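Local coordinates for RickCE (Rickettsia bellii, PDB 5HAM), which probably acts as a bacterial effector protease of the CE clan, a deubiquitinase that cleaves ubiquitin from modified proteins, of which this chain holds the catalytic fragment, at residues I14-T19 against D252-Q257; N56-E61 against E90-S95; N171-N174 against L180-L183; T202-D207 against E232-E237. All blocks are in the same frame, centred on the assembly; numbering follows the deposited sequence.

Contact 1. Residues I14-T19 against D252-Q257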
# COMPACT_ATOMS: atom_id res chain seq x y z
N ILE A 14 5.27 -10.85 -0.20
CA ILE A 14 4.82 -10.49 -1.53
C ILE A 14 6.02 -10.44 -2.48
O ILE A 14 6.01 -11.03 -3.55
CB ILE A 14 4.06 -9.16 -1.49
CG1 ILE A 14 2.71 -9.37 -0.80
CG2 ILE A 14 3.85 -8.61 -2.89
CD1 ILE A 14 1.96 -8.09 -0.54
N THR A 15 7.08 -9.77 -2.02
CA THR A 15 8.32 -9.63 -2.77
C THR A 15 8.97 -10.98 -3.06
O THR A 15 9.38 -11.24 -4.19
CB THR A 15 9.29 -8.68 -2.02
OG1 THR A 15 8.75 -7.35 -2.09
CG2 THR A 15 10.63 -8.66 -2.66
N HIS A 16 9.05 -11.85 -2.06
CA HIS A 16 9.64 -13.19 -2.24
C HIS A 16 8.82 -14.07 -3.17
O HIS A 16 9.36 -14.75 -4.05
CB HIS A 16 9.77 -13.92 -0.90
CG HIS A 16 10.70 -13.25 0.06
ND1 HIS A 16 10.75 -13.58 1.40
CD2 HIS A 16 11.60 -12.26 -0.12
CE1 HIS A 16 11.65 -12.83 2.00
NE2 HIS A 16 12.18 -12.02 1.10
N LEU A 17 7.51 -14.09 -2.95
CA LEU A 17 6.60 -14.84 -3.78
C LEU A 17 6.72 -14.41 -5.25
O LEU A 17 6.74 -15.25 -6.14
CB LEU A 17 5.18 -14.67 -3.28
CG LEU A 17 4.94 -15.55 -2.06
CD1 LEU A 17 3.69 -15.12 -1.30
CD2 LEU A 17 4.86 -16.99 -2.54
N LEU A 18 6.83 -13.10 -5.47
CA LEU A 18 6.92 -12.58 -6.83
C LEU A 18 8.24 -12.96 -7.47
O LEU A 18 8.28 -13.51 -8.58
CB LEU A 18 6.76 -11.06 -6.85
CG LEU A 18 5.33 -10.55 -6.70
CD1 LEU A 18 5.34 -9.04 -6.52
CD2 LEU A 18 4.49 -10.95 -7.91
N THR A 19 9.32 -12.67 -6.76
CA THR A 19 10.67 -13.03 -7.19
C THR A 19 10.83 -14.53 -7.50
O THR A 19 11.46 -14.90 -8.49
CB THR A 19 11.69 -12.58 -6.14
OG1 THR A 19 11.72 -11.15 -6.12
CG2 THR A 19 13.07 -13.11 -6.45
N ASP A 252 9.58 -23.97 0.15
CA ASP A 252 10.66 -24.35 -0.74
C ASP A 252 11.74 -23.26 -0.81
O ASP A 252 12.25 -22.97 -1.89
CB ASP A 252 10.13 -24.68 -2.14
CG ASP A 252 9.33 -25.97 -2.17
OD1 ASP A 252 9.75 -26.95 -1.51
OD2 ASP A 252 8.28 -26.02 -2.85
N ALA A 253 12.07 -22.70 0.36
CA ALA A 253 13.12 -21.70 0.58
C ALA A 253 13.04 -21.10 1.99
O ALA A 253 13.91 -21.33 2.82
CB ALA A 253 13.07 -20.59 -0.46
N MET A 254 11.98 -20.33 2.24
CA MET A 254 11.87 -19.51 3.46
C MET A 254 10.72 -19.93 4.38
O MET A 254 9.59 -19.45 4.25
CB MET A 254 11.69 -18.04 3.08
CG MET A 254 11.98 -17.74 1.63
SD MET A 254 12.66 -16.10 1.39
CE MET A 254 12.75 -16.07 -0.39
N PHE A 255 11.05 -20.80 5.33
CA PHE A 255 10.07 -21.43 6.22
C PHE A 255 9.24 -20.46 7.07
O PHE A 255 8.03 -20.64 7.21
CB PHE A 255 10.78 -22.46 7.13
N LYS A 256 9.89 -19.44 7.64
CA LYS A 256 9.24 -18.54 8.60
C LYS A 256 8.08 -17.76 7.99
O LYS A 256 7.15 -17.35 8.69
CB LYS A 256 10.27 -17.58 9.22
N GLN A 257 8.13 -17.57 6.68
CA GLN A 257 7.12 -16.80 5.96
C GLN A 257 5.95 -17.69 5.54
O GLN A 257 4.83 -17.21 5.35
CB GLN A 257 7.77 -16.11 4.78
CG GLN A 257 9.17 -15.65 5.12
CD GLN A 257 9.64 -14.52 4.26
OE1 GLN A 257 9.18 -14.36 3.13
NE2 GLN A 257 10.56 -13.71 4.78
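The imidazole of His-16 is covered on one face by the thioether end of Met-254 and met at its edge by the amide of Gln-257. The contact joins the chain's first helix, 11-20, to the turn between its last two helices, 238-251 and 255-262. Over the face, Met-254 SD lies 3.6 Å from the centroid of the His-16 ring, a sulfur-aromatic contact. Its methyl adds a CH-pi contact, CE standing 3.8 Å from the same centroid and displaced toward the rim near His-16 CG. The chi1 of Met-254, -13°, is close to eclipsed, which would be a strained setting if the model is exact. Near the ring plane, His-16 ND1 donates to Gln-257 OE1 at 2.5 Å, a separation so short that its exact length is doubtful, and the bond is well bent, with 136° at the hydrogen. The imidazole and the amide are nearly coplanar, their planes 12° apart. Behind His-16, Leu-17 reaches helix 238-251 at His-246, Ile-249 and Leu-250, while Gln-257 also touches Leu-250. In the same turn of helix 11-20, Thr-15 O accepts from both OG1 (3.0 Å) and the backbone N of Thr-19, which reach it from opposite faces of its carbonyl plane.

Contact 2. Residues N56-E61 against E90-S95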
# COMPACT_ATOMS: atom_id res chain seq x y z
N ASN A 56 -4.01 24.88 25.05
CA ASN A 56 -4.78 24.45 26.20
C ASN A 56 -6.15 23.93 25.78
O ASN A 56 -6.69 22.98 26.35
CB ASN A 56 -4.92 25.58 27.21
CG ASN A 56 -5.29 25.08 28.60
OD1 ASN A 56 -4.55 24.31 29.20
ND2 ASN A 56 -6.44 25.52 29.12
N LYS A 57 -6.70 24.55 24.74
CA LYS A 57 -8.01 24.17 24.26
C LYS A 57 -7.96 22.78 23.64
O LYS A 57 -8.88 21.98 23.80
CB LYS A 57 -8.51 25.19 23.24
N ILE A 58 -6.88 22.50 22.92
CA ILE A 58 -6.74 21.20 22.29
C ILE A 58 -6.53 20.10 23.34
O ILE A 58 -7.17 19.05 23.28
CB ILE A 58 -5.63 21.22 21.23
CG1 ILE A 58 -6.05 22.13 20.07
CG2 ILE A 58 -5.34 19.81 20.74
CD1 ILE A 58 -4.95 22.43 19.07
N LEU A 59 -5.66 20.35 24.31
CA LEU A 59 -5.43 19.38 25.38
C LEU A 59 -6.75 19.05 26.07
O LEU A 59 -7.07 17.89 26.33
CB LEU A 59 -4.43 19.95 26.39
CG LEU A 59 -4.17 19.02 27.58
CD1 LEU A 59 -3.79 17.59 27.12
CD2 LEU A 59 -3.11 19.60 28.49
N ALA A 60 -7.53 20.10 26.31
CA ALA A 60 -8.86 19.95 26.88
C ALA A 60 -9.75 19.03 26.07
O ALA A 60 -10.35 18.11 26.62
CB ALA A 60 -9.52 21.32 27.04
N GLU A 61 -9.84 19.24 24.76
CA GLU A 61 -10.69 18.37 23.95
C GLU A 61 -10.16 16.93 23.92
O GLU A 61 -10.94 15.97 23.93
CB GLU A 61 -10.90 18.95 22.54
CG GLU A 61 -9.69 18.87 21.60
CD GLU A 61 -9.80 19.77 20.37
OE1 GLU A 61 -10.38 20.88 20.48
OE2 GLU A 61 -9.30 19.37 19.29
N GLU A 90 -0.11 12.72 25.18
CA GLU A 90 1.32 12.70 25.49
C GLU A 90 2.05 13.75 24.68
O GLU A 90 2.94 14.43 25.19
CB GLU A 90 1.94 11.33 25.20
CG GLU A 90 1.43 10.18 26.04
CD GLU A 90 1.79 10.27 27.50
OE1 GLU A 90 2.48 11.23 27.93
OE2 GLU A 90 1.38 9.36 28.25
N ILE A 91 1.67 13.86 23.41
CA ILE A 91 2.29 14.82 22.52
C ILE A 91 2.06 16.24 23.01
O ILE A 91 2.98 17.05 23.04
CB ILE A 91 1.79 14.64 21.08
CG1 ILE A 91 2.52 13.45 20.43
CG2 ILE A 91 2.05 15.87 20.24
CD1 ILE A 91 1.87 12.96 19.15
N LEU A 92 0.84 16.53 23.44
CA LEU A 92 0.51 17.88 23.88
C LEU A 92 1.22 18.24 25.17
O LEU A 92 1.40 19.42 25.47
CB LEU A 92 -0.99 18.05 24.03
CG LEU A 92 -1.67 18.04 22.66
CD1 LEU A 92 -3.08 17.52 22.78
CD2 LEU A 92 -1.64 19.44 22.06
N LYS A 93 1.64 17.23 25.92
CA LYS A 93 2.39 17.44 27.16
C LYS A 93 3.89 17.73 26.95
O LYS A 93 4.56 18.18 27.87
CB LYS A 93 2.25 16.24 28.10
CG LYS A 93 0.96 16.16 28.88
CD LYS A 93 0.97 14.84 29.68
CE LYS A 93 -0.29 14.63 30.52
NZ LYS A 93 -0.43 13.19 30.95
N LEU A 94 4.42 17.46 25.76
CA LEU A 94 5.82 17.73 25.47
C LEU A 94 6.15 19.22 25.40
O LEU A 94 5.27 20.06 25.30
CB LEU A 94 6.21 17.08 24.14
CG LEU A 94 6.06 15.55 24.10
CD1 LEU A 94 6.22 15.05 22.68
CD2 LEU A 94 7.07 14.92 25.05
N SER A 95 7.44 19.54 25.45
CA SER A 95 7.91 20.90 25.24
C SER A 95 7.62 21.35 23.81
O SER A 95 7.60 20.53 22.88
CB SER A 95 9.41 21.00 25.53
OG SER A 95 10.15 20.13 24.71
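The backbone bond from Ala-60 N to Asn-56 O, 3.0 Å long, spans the helical turn that presents Ile-58 and Leu-59 to Leu-92. The meeting itself is wholly apolar. Leu-92 brings one methyl, CD1, up to two neighbours at once: Ile-58 CG2 at 3.8 Å, and the backbone of Leu-59, where CA is 4.0 Å from the same Leu-92 CD1. The second methyl takes part as well, since Leu-92 CD2 lies 3.9 Å from Ile-58 CG2. That branch of Ile-58 is the one that extends opposite its backbone N, and its side chain crosses that of Leu-92 at about a right angle. The two segments belong to helices 52-69 and 75-93, which run antiparallel as a helical hairpin joined by a short connection, and the backbones come closest where Leu-59 CA lies 6.3 Å from Leu-92 CA. With CG set trans to the backbone N (chi1 178°), Leu-59 passes alongside Leu-92 in the reverse sense, its CD1 coming to 4.2 Å from Leu-92 CB. Beyond the hairpin, Ile-58 also leans on Lys-46 and Asp-47 of helix 42-49, and Leu-92 touches Arg-99 of the long helix 96-130.

Contact 3. Residues N171-N174 against L180-L183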
# COMPACT_ATOMS: atom_id res chain seq x y z
N ASN A 171 -12.14 -2.48 -5.46
CA ASN A 171 -12.05 -1.03 -5.64
C ASN A 171 -11.39 -0.69 -6.96
O ASN A 171 -10.57 -1.47 -7.45
CB ASN A 171 -11.22 -0.38 -4.54
CG ASN A 171 -11.73 -0.70 -3.17
OD1 ASN A 171 -12.79 -0.23 -2.77
ND2 ASN A 171 -10.96 -1.49 -2.42
N SER A 172 -11.71 0.47 -7.52
CA SER A 172 -11.04 0.90 -8.73
C SER A 172 -9.68 1.45 -8.33
O SER A 172 -9.41 1.63 -7.15
CB SER A 172 -11.83 2.00 -9.44
OG SER A 172 -11.56 3.26 -8.84
N ILE A 173 -8.84 1.75 -9.32
CA ILE A 173 -7.54 2.36 -9.11
C ILE A 173 -7.65 3.78 -8.52
O ILE A 173 -6.65 4.35 -8.12
CB ILE A 173 -6.73 2.40 -10.44
CG1 ILE A 173 -5.25 2.64 -10.19
CG2 ILE A 173 -7.26 3.45 -11.42
CD1 ILE A 173 -4.50 2.84 -11.47
N ASN A 174 -8.88 4.32 -8.47
CA ASN A 174 -9.13 5.67 -7.93
C ASN A 174 -9.37 5.69 -6.44
O ASN A 174 -9.61 6.74 -5.86
CB ASN A 174 -10.33 6.31 -8.61
CG ASN A 174 -10.06 6.62 -10.06
OD1 ASN A 174 -9.02 7.19 -10.40
ND2 ASN A 174 -10.97 6.23 -10.93
N LEU A 180 -3.22 7.21 -6.33
CA LEU A 180 -2.33 6.52 -7.27
C LEU A 180 -2.28 7.16 -8.69
O LEU A 180 -1.20 7.41 -9.24
CB LEU A 180 -2.63 5.00 -7.30
CG LEU A 180 -1.93 4.14 -8.36
CD1 LEU A 180 -0.41 4.29 -8.27
CD2 LEU A 180 -2.33 2.68 -8.22
N PRO A 181 -3.46 7.43 -9.28
CA PRO A 181 -3.41 8.15 -10.56
C PRO A 181 -2.74 9.51 -10.43
O PRO A 181 -2.10 9.92 -11.39
CB PRO A 181 -4.89 8.30 -10.92
CG PRO A 181 -5.51 7.08 -10.35
CD PRO A 181 -4.78 6.85 -9.04
N LYS A 182 -2.88 10.18 -9.29
CA LYS A 182 -2.16 11.43 -9.06
C LYS A 182 -0.64 11.20 -9.06
O LYS A 182 0.12 12.04 -9.54
CB LYS A 182 -2.57 12.10 -7.74
CG LYS A 182 -4.00 12.66 -7.70
CD LYS A 182 -4.50 13.09 -9.08
CE LYS A 182 -5.99 13.47 -9.05
NZ LYS A 182 -6.56 13.61 -10.44
N LEU A 183 -0.21 10.07 -8.51
CA LEU A 183 1.21 9.75 -8.48
C LEU A 183 1.69 9.47 -9.90
O LEU A 183 2.72 9.98 -10.32
CB LEU A 183 1.48 8.54 -7.61
CG LEU A 183 2.93 8.05 -7.61
CD1 LEU A 183 3.89 9.10 -7.03
CD2 LEU A 183 3.03 6.73 -6.85
O HOH W 1 -6.10 5.86 -6.11
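Ile-173 meets both Leu-180 and Pro-181, linking the loop that follows strand 160-166 to a kinked turn of helix 175-188, directly downstream of it, in the catalytic domain. The apolar part of the contact rests on the two branches of Ile-173. Its CG1, opposite the backbone N (chi1 -163°), runs to Leu-180 CD2 at 3.5 Å, and the two side chains cross at about a right angle. The other branch, CG2, comes to 4.2 Å from Pro-181 CG, with the isoleucine and the proline ring sliding past each other in opposite senses. Phe-165 of strand 160-166 touches both Ile-173 and Leu-180, which places this cluster against the central sheet. Oxygens also lean on the proline: Ile-173 O is 3.3 Å from Pro-181 CD, while the side-chain OD1 of Asn-174 sits 3.5 Å from Pro-181 CG.

Polar bonds hold the loop and bridge the kink. Pro-181 has no amide hydrogen to give, and the N of Leu-180 is likewise without a bond to the preceding helical turn. Water 1 makes good the latter loss, accepting from Leu-180 N at 3.2 Å and donating to Ile-173 O at 2.6 Å, thereby pinning the loop carbonyl to the bent helix. Ile-173 N is bonded to Asp-199 OD2, at the end of strand 196-199. Just ahead of the helix, Ser-172 OG accepts a capping bond from Asn-174 N, 2.9 Å long with an angle of 153° at the hydrogen.

Contact 4. Residues T202-D207 against E232-E237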
# COMPACT_ATOMS: atom_id res chain seq x y z
N THR A 202 -11.25 -6.05 -11.02
CA THR A 202 -11.84 -7.36 -10.87
C THR A 202 -11.93 -7.69 -9.40
O THR A 202 -10.91 -7.98 -8.77
CB THR A 202 -11.02 -8.42 -11.57
OG1 THR A 202 -10.83 -8.04 -12.93
CG2 THR A 202 -11.72 -9.78 -11.50
N LYS A 203 -13.14 -7.62 -8.86
CA LYS A 203 -13.35 -7.98 -7.48
C LYS A 203 -13.05 -9.46 -7.37
O LYS A 203 -13.59 -10.27 -8.12
CB LYS A 203 -14.79 -7.69 -7.04
CG LYS A 203 -15.08 -8.16 -5.63
CD LYS A 203 -16.58 -8.24 -5.35
CE LYS A 203 -17.00 -7.27 -4.24
NZ LYS A 203 -18.42 -7.49 -3.78
N GLN A 204 -12.17 -9.82 -6.44
CA GLN A 204 -11.80 -11.22 -6.29
C GLN A 204 -12.22 -11.78 -4.94
O GLN A 204 -12.85 -12.83 -4.87
CB GLN A 204 -10.30 -11.41 -6.55
CG GLN A 204 -9.99 -11.26 -8.00
CD GLN A 204 -8.52 -11.07 -8.29
OE1 GLN A 204 -7.81 -10.39 -7.54
NE2 GLN A 204 -8.05 -11.67 -9.38
N GLN A 205 -11.90 -11.07 -3.87
CA GLN A 205 -12.31 -11.49 -2.54
C GLN A 205 -12.38 -10.27 -1.65
O GLN A 205 -11.50 -9.41 -1.69
CB GLN A 205 -11.33 -12.52 -1.98
CG GLN A 205 -11.73 -13.05 -0.61
CD GLN A 205 -11.06 -14.36 -0.28
OE1 GLN A 205 -10.65 -15.10 -1.17
NE2 GLN A 205 -10.93 -14.66 1.01
N THR A 206 -13.43 -10.18 -0.83
CA THR A 206 -13.61 -8.99 -0.01
C THR A 206 -12.97 -9.06 1.37
O THR A 206 -13.11 -8.14 2.15
CB THR A 206 -15.08 -8.61 0.14
OG1 THR A 206 -15.78 -9.68 0.77
CG2 THR A 206 -15.68 -8.36 -1.23
N ASP A 207 -12.26 -10.14 1.66
CA ASP A 207 -11.45 -10.18 2.87
C ASP A 207 -10.14 -9.44 2.64
O ASP A 207 -9.39 -9.77 1.71
CB ASP A 207 -11.16 -11.62 3.28
CG ASP A 207 -12.41 -12.45 3.43
OD1 ASP A 207 -13.48 -12.00 2.94
OD2 ASP A 207 -12.34 -13.55 4.01
N GLU A 232 -15.67 -14.85 -10.82
CA GLU A 232 -16.25 -16.19 -10.74
C GLU A 232 -15.28 -17.24 -10.18
O GLU A 232 -15.59 -17.94 -9.22
CB GLU A 232 -16.80 -16.60 -12.11
CG GLU A 232 -17.81 -17.73 -12.09
CD GLU A 232 -19.14 -17.37 -11.43
OE1 GLU A 232 -19.27 -16.25 -10.87
OE2 GLU A 232 -20.06 -18.21 -11.48
N GLU A 233 -14.09 -17.34 -10.78
CA GLU A 233 -13.07 -18.28 -10.32
C GLU A 233 -12.51 -17.95 -8.94
O GLU A 233 -11.86 -18.78 -8.31
CB GLU A 233 -11.90 -18.34 -11.31
CG GLU A 233 -12.31 -18.65 -12.74
CD GLU A 233 -11.26 -18.20 -13.76
OE1 GLU A 233 -10.59 -17.15 -13.54
OE2 GLU A 233 -11.10 -18.91 -14.78
N SER A 234 -12.73 -16.74 -8.47
CA SER A 234 -12.11 -16.31 -7.23
C SER A 234 -12.95 -16.69 -6.03
O SER A 234 -12.46 -16.71 -4.91
CB SER A 234 -11.86 -14.82 -7.24
OG SER A 234 -10.79 -14.53 -8.12
N LYS A 235 -14.21 -17.02 -6.29
CA LYS A 235 -15.14 -17.42 -5.24
C LYS A 235 -14.64 -18.68 -4.53
O LYS A 235 -13.72 -19.34 -5.00
CB LYS A 235 -16.53 -17.65 -5.83
CG LYS A 235 -17.12 -16.41 -6.49
CD LYS A 235 -18.54 -16.64 -6.99
CE LYS A 235 -19.15 -15.36 -7.57
NZ LYS A 235 -20.52 -15.58 -8.12
N GLY A 236 -15.25 -18.99 -3.39
CA GLY A 236 -14.97 -20.23 -2.69
C GLY A 236 -13.65 -20.24 -1.94
O GLY A 236 -13.29 -19.27 -1.29
N GLU A 237 -12.93 -21.36 -2.04
CA GLU A 237 -11.67 -21.52 -1.31
C GLU A 237 -10.41 -21.23 -2.15
O GLU A 237 -9.29 -21.57 -1.74
CB GLU A 237 -11.59 -22.92 -0.69
O HOH W 2 -11.48 -17.00 -2.56
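Ser-234 contributes the largest share of the interface and packs against Gln-204, the residue nearest to it in backbone register. Its CB lies 3.2 Å from Gln-204 O, and its hydroxyl rests on the aliphatic part of the glutamine, OG being 3.4 Å from Gln-204 CG. The polar partner of the hydroxyl is Ser-230 O, just ahead of the short helix. Beyond CG the side chain of Gln-204 is extended (chi2 165°), carrying the amide past the serine so that both ends are bonded: OE1 to Asn-218 ND2 and NE2 to Leu-229 O. The loop 202-207 leads from strand 196-199 to helix 211-223, a helix that, as in other CE-clan proteases, probably carries the nucleophilic cysteine at its N-terminal end, and the contact ties that loop to the short helix 231-234. Gln-205, the third participant, approaches through water 2, which lies 2.5 Å from Gln-205 OE1 and 2.6 Å from Ser-234 O; the water has more acceptors around it than protons, so whether it serves both at once is doubtful. Phe-214 of helix 211-223 touches all three residues. Lys-203 O, bonded to Thr-231 OG1, ties the loop to the start of helix 231-234.

In the fold
Contact 1 spans nearly the whole chain, bringing the first helix to the turn before the last one, and the other three lie between its two ends in sequence. Contact 2 comes first, then contact 3, then contact 4. Contacts 3 and 4 share the catalytic domain, their nearest atoms about 6 Å apart, and flank the end of strand 196-199: one follows strand 160-166, the other precedes helix 211-223. Contact 1 is about 12 Å from contact 4 by nearest atoms. Contact 2 stands apart, its centre 45 Å from that of contact 1. Contacts 1, 3 and 4 thus join parts of the compact sheet-and-helix body, while contact 2 belongs to a helical extension connected through helix 96-130.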